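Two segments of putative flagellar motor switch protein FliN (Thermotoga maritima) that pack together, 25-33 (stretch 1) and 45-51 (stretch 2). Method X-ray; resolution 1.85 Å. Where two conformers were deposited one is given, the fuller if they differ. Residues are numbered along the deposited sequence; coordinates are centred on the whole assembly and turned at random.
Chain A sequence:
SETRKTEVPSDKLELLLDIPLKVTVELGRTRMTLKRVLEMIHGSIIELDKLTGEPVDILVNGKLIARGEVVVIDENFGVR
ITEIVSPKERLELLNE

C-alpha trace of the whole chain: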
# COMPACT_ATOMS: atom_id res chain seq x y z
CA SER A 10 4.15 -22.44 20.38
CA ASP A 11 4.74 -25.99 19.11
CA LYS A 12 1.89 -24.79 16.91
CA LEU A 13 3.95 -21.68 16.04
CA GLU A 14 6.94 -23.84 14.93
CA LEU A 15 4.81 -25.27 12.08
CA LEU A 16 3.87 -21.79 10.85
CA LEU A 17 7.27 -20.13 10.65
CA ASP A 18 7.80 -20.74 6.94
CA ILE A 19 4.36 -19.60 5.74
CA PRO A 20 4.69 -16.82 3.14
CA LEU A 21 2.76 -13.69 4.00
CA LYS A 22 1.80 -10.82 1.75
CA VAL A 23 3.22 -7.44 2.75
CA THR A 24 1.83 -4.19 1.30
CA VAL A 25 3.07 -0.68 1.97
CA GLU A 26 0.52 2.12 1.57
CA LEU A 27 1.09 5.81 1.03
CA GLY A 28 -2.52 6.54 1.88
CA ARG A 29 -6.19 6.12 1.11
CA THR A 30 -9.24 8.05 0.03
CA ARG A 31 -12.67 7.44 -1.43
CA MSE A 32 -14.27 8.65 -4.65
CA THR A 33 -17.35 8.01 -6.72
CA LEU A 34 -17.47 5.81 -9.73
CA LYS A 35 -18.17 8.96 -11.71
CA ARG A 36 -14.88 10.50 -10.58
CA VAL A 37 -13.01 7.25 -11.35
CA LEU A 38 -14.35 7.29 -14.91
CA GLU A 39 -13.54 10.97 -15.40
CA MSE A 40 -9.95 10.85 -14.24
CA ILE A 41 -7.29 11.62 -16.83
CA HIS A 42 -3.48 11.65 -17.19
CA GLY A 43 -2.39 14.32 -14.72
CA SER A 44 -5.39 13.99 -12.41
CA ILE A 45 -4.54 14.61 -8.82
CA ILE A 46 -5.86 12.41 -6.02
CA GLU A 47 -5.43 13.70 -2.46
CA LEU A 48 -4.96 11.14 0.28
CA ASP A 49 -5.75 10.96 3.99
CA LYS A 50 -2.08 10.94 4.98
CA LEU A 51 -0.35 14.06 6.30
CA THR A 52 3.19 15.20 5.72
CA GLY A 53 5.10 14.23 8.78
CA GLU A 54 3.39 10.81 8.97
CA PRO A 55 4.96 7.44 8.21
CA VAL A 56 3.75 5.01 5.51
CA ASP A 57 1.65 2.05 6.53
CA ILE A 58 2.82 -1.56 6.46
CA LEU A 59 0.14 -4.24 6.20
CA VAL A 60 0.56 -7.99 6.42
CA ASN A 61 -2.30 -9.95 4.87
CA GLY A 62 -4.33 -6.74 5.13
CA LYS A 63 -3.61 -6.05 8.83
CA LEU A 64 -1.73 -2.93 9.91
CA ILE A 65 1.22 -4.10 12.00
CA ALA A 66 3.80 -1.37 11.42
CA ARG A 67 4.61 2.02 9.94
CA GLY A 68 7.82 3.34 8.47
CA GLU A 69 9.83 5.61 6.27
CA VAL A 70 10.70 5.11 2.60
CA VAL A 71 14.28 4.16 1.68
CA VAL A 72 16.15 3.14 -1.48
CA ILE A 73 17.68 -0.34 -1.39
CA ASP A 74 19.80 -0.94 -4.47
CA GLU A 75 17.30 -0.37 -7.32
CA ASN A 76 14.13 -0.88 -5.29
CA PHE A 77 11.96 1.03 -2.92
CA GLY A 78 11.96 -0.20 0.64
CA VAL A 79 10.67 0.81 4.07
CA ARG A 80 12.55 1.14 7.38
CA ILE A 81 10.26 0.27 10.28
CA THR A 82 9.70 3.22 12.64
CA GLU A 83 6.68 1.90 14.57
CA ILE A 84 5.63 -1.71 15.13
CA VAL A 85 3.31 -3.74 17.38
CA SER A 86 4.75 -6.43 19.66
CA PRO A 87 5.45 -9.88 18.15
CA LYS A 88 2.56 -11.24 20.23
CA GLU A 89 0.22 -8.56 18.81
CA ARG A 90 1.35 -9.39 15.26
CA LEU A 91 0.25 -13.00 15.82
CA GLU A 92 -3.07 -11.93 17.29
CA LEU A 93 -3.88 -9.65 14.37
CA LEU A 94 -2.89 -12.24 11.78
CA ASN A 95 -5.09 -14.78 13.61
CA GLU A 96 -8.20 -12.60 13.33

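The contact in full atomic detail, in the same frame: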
# COMPACT_ATOMS: atom_id res chain seq x y z
N VAL A 25 2.72 -1.92 1.36
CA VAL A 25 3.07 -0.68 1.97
C VAL A 25 2.23 0.38 1.26
O VAL A 25 2.19 0.48 0.02
CB VAL A 25 4.54 -0.40 1.81
CG1 VAL A 25 4.90 0.99 2.33
CG2 VAL A 25 5.39 -1.49 2.51
N GLU A 26 1.50 1.14 2.07
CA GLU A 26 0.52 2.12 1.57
C GLU A 26 0.97 3.52 1.89
O GLU A 26 1.42 3.84 3.01
CB GLU A 26 -0.84 1.93 2.24
CG GLU A 26 -1.53 0.64 1.89
CD GLU A 26 -2.95 0.55 2.42
OE1 GLU A 26 -3.45 1.54 2.99
OE2 GLU A 26 -3.57 -0.52 2.24
N LEU A 27 0.82 4.38 0.89
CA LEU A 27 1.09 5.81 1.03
C LEU A 27 -0.14 6.50 1.60
O LEU A 27 -0.04 7.54 2.20
CB LEU A 27 1.39 6.46 -0.31
CG LEU A 27 1.51 7.99 -0.21
CD1 LEU A 27 2.65 8.42 0.74
CD2 LEU A 27 1.68 8.57 -1.56
N GLY A 28 -1.31 5.93 1.38
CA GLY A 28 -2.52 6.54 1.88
C GLY A 28 -3.74 6.04 1.15
O GLY A 28 -3.64 5.28 0.16
N ARG A 29 -4.89 6.48 1.65
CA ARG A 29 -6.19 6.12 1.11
C ARG A 29 -7.11 7.31 0.95
O ARG A 29 -6.92 8.35 1.56
CB ARG A 29 -6.88 5.15 2.08
CG ARG A 29 -6.11 3.89 2.38
CD ARG A 29 -6.95 2.90 3.19
NE ARG A 29 -6.21 1.64 3.35
CZ ARG A 29 -6.72 0.53 3.83
NH1 ARG A 29 -7.98 0.47 4.21
NH2 ARG A 29 -5.97 -0.56 3.92
N THR A 30 -8.12 7.14 0.10
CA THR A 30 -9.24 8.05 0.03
C THR A 30 -10.43 7.29 -0.53
O THR A 30 -10.38 6.07 -0.65
CB THR A 30 -8.90 9.33 -0.77
OG1 THR A 30 -9.98 10.27 -0.71
CG2 THR A 30 -8.68 9.06 -2.24
N ARG A 31 -11.51 8.00 -0.78
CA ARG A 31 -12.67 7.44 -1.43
C ARG A 31 -13.12 8.39 -2.53
O ARG A 31 -12.91 9.60 -2.46
CB ARG A 31 -13.77 7.18 -0.42
CG ARG A 31 -13.42 6.15 0.63
CD ARG A 31 -14.57 5.81 1.59
NE ARG A 31 -15.17 7.05 2.06
CZ ARG A 31 -16.45 7.35 2.03
NH1 ARG A 31 -17.38 6.46 1.69
NH2 ARG A 31 -16.84 8.55 2.48
N MSE A 32 -13.68 7.84 -3.59
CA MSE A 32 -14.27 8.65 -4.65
C MSE A 32 -15.42 7.89 -5.30
O MSE A 32 -15.52 6.69 -5.17
CB MSE A 32 -13.19 8.99 -5.68
CG MSE A 32 -12.71 7.82 -6.34
SE MSE A 32 -11.31 8.28 -7.75
CE MSE A 32 -10.27 9.37 -6.79
N THR A 33 -16.24 8.61 -6.02
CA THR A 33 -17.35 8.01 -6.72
C THR A 33 -16.88 7.33 -7.97
O THR A 33 -15.81 7.60 -8.51
CB THR A 33 -18.42 9.03 -7.08
OG1 THR A 33 -17.88 10.01 -7.99
CG2 THR A 33 -18.88 9.81 -5.85
N ILE A 45 -5.17 14.62 -10.13
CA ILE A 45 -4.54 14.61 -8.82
C ILE A 45 -5.53 14.07 -7.80
O ILE A 45 -6.71 14.51 -7.72
CB ILE A 45 -3.97 15.98 -8.49
CG1 ILE A 45 -2.63 16.12 -9.25
CG2 ILE A 45 -3.73 16.09 -6.96
CD1 ILE A 45 -2.07 17.41 -9.29
N ILE A 46 -5.07 13.08 -7.06
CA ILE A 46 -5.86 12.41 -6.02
C ILE A 46 -5.22 12.71 -4.67
O ILE A 46 -4.07 12.35 -4.41
CB ILE A 46 -5.89 10.89 -6.23
CG1 ILE A 46 -6.45 10.53 -7.63
CG2 ILE A 46 -6.64 10.17 -5.07
CD1 ILE A 46 -6.28 9.08 -7.95
N GLU A 47 -5.95 13.39 -3.80
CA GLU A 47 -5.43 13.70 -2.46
C GLU A 47 -5.77 12.58 -1.50
O GLU A 47 -6.87 11.99 -1.53
CB GLU A 47 -6.01 15.03 -2.00
CG GLU A 47 -5.43 15.55 -0.72
CD GLU A 47 -5.95 16.95 -0.40
OE1 GLU A 47 -6.34 17.69 -1.36
OE2 GLU A 47 -5.99 17.28 0.79
N LEU A 48 -4.81 12.24 -0.64
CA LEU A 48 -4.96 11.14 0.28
C LEU A 48 -5.07 11.62 1.75
O LEU A 48 -4.79 12.78 2.09
CB LEU A 48 -3.76 10.22 0.15
CG LEU A 48 -3.49 9.66 -1.24
CD1 LEU A 48 -2.08 9.00 -1.21
CD2 LEU A 48 -4.59 8.72 -1.64
N ASP A 49 -5.50 10.70 2.60
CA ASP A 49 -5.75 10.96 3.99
C ASP A 49 -4.51 11.01 4.85
O ASP A 49 -4.60 11.27 6.01
CB ASP A 49 -6.78 9.93 4.56
CG ASP A 49 -6.26 8.43 4.60
OD1 ASP A 49 -5.09 8.05 4.22
OD2 ASP A 49 -7.04 7.51 5.03
N LYS A 50 -3.35 10.90 4.25
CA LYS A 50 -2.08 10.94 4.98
C LYS A 50 -1.44 12.34 4.97
O LYS A 50 -1.43 13.03 3.97
CB LYS A 50 -1.15 9.91 4.36
CG LYS A 50 0.13 9.63 5.24
CD LYS A 50 1.04 8.52 4.71
CE LYS A 50 0.40 7.12 4.88
NZ LYS A 50 0.08 6.81 6.28
N LEU A 51 -0.95 12.77 6.13
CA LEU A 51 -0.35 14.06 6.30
C LEU A 51 1.15 14.00 6.17
O LEU A 51 1.78 13.02 6.55
CB LEU A 51 -0.72 14.69 7.68
CG LEU A 51 -2.22 14.81 7.97
CD1 LEU A 51 -2.53 15.01 9.46
CD2 LEU A 51 -2.86 15.89 7.18
O HOH W 1 -9.35 12.26 -2.63

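Where two strands cross rather than run side by side, a few well-placed residues can provide much of the contact. Strands 28-33 and 45-48 of this putative FliN illustrate the principle: their directions differ by 115°, and the stretches together bury 454 Å².

Leu48 is the most heavily covered residue. Its branched end packs against the bend at Leu27, with CD1 of Leu48 3.8 Å from CD2 of Leu27, and its CD2 lies 4.0 Å from C of Gly28 and 4.1 Å from CG2 of Thr30. Leu27, the second most covered, turns the corner of its stretch and offers an apolar side chain to match. The apolar strip continues through Ile46, whose CG2 is 3.7 Å from CG2 of Thr30 and whose CG1 is 4.1 Å from CE of the selenomethionine Met32.

Gly28 permits the close approach. A CB here would point toward stretch 2, tight against CB of both Leu48 and Lys50, and the backbone angles of 160/174 by themselves call for glycine.

Beside this apolar layer, Arg29 and Asp49 form a compact polar clamp. The backbone N of Arg29 donates to OD1 of Asp49 at 3.0 Å, and the backbone N of Asp49 donates to O of Arg29 at 2.9 Å. Asp49 suits the corner because its short side chain, with chi1 at p, brings a carboxylate back to the opposing backbone. The CA-to-CB bond of Arg29 points away, and its guanidinium forms a salt bridge with Glu26 in its own stretch, NE to OE1 at 2.8 Å and NH2 to OE2 at 2.9 Å.

Water extends the polar contact: O of water 1 lies 2.8 Å from OG1 of Thr30 and donates to O of Glu47 at 2.7 Å. Thr30 thus serves both layers, its methyl packing against Ile46 while its hydroxyl meets solvent.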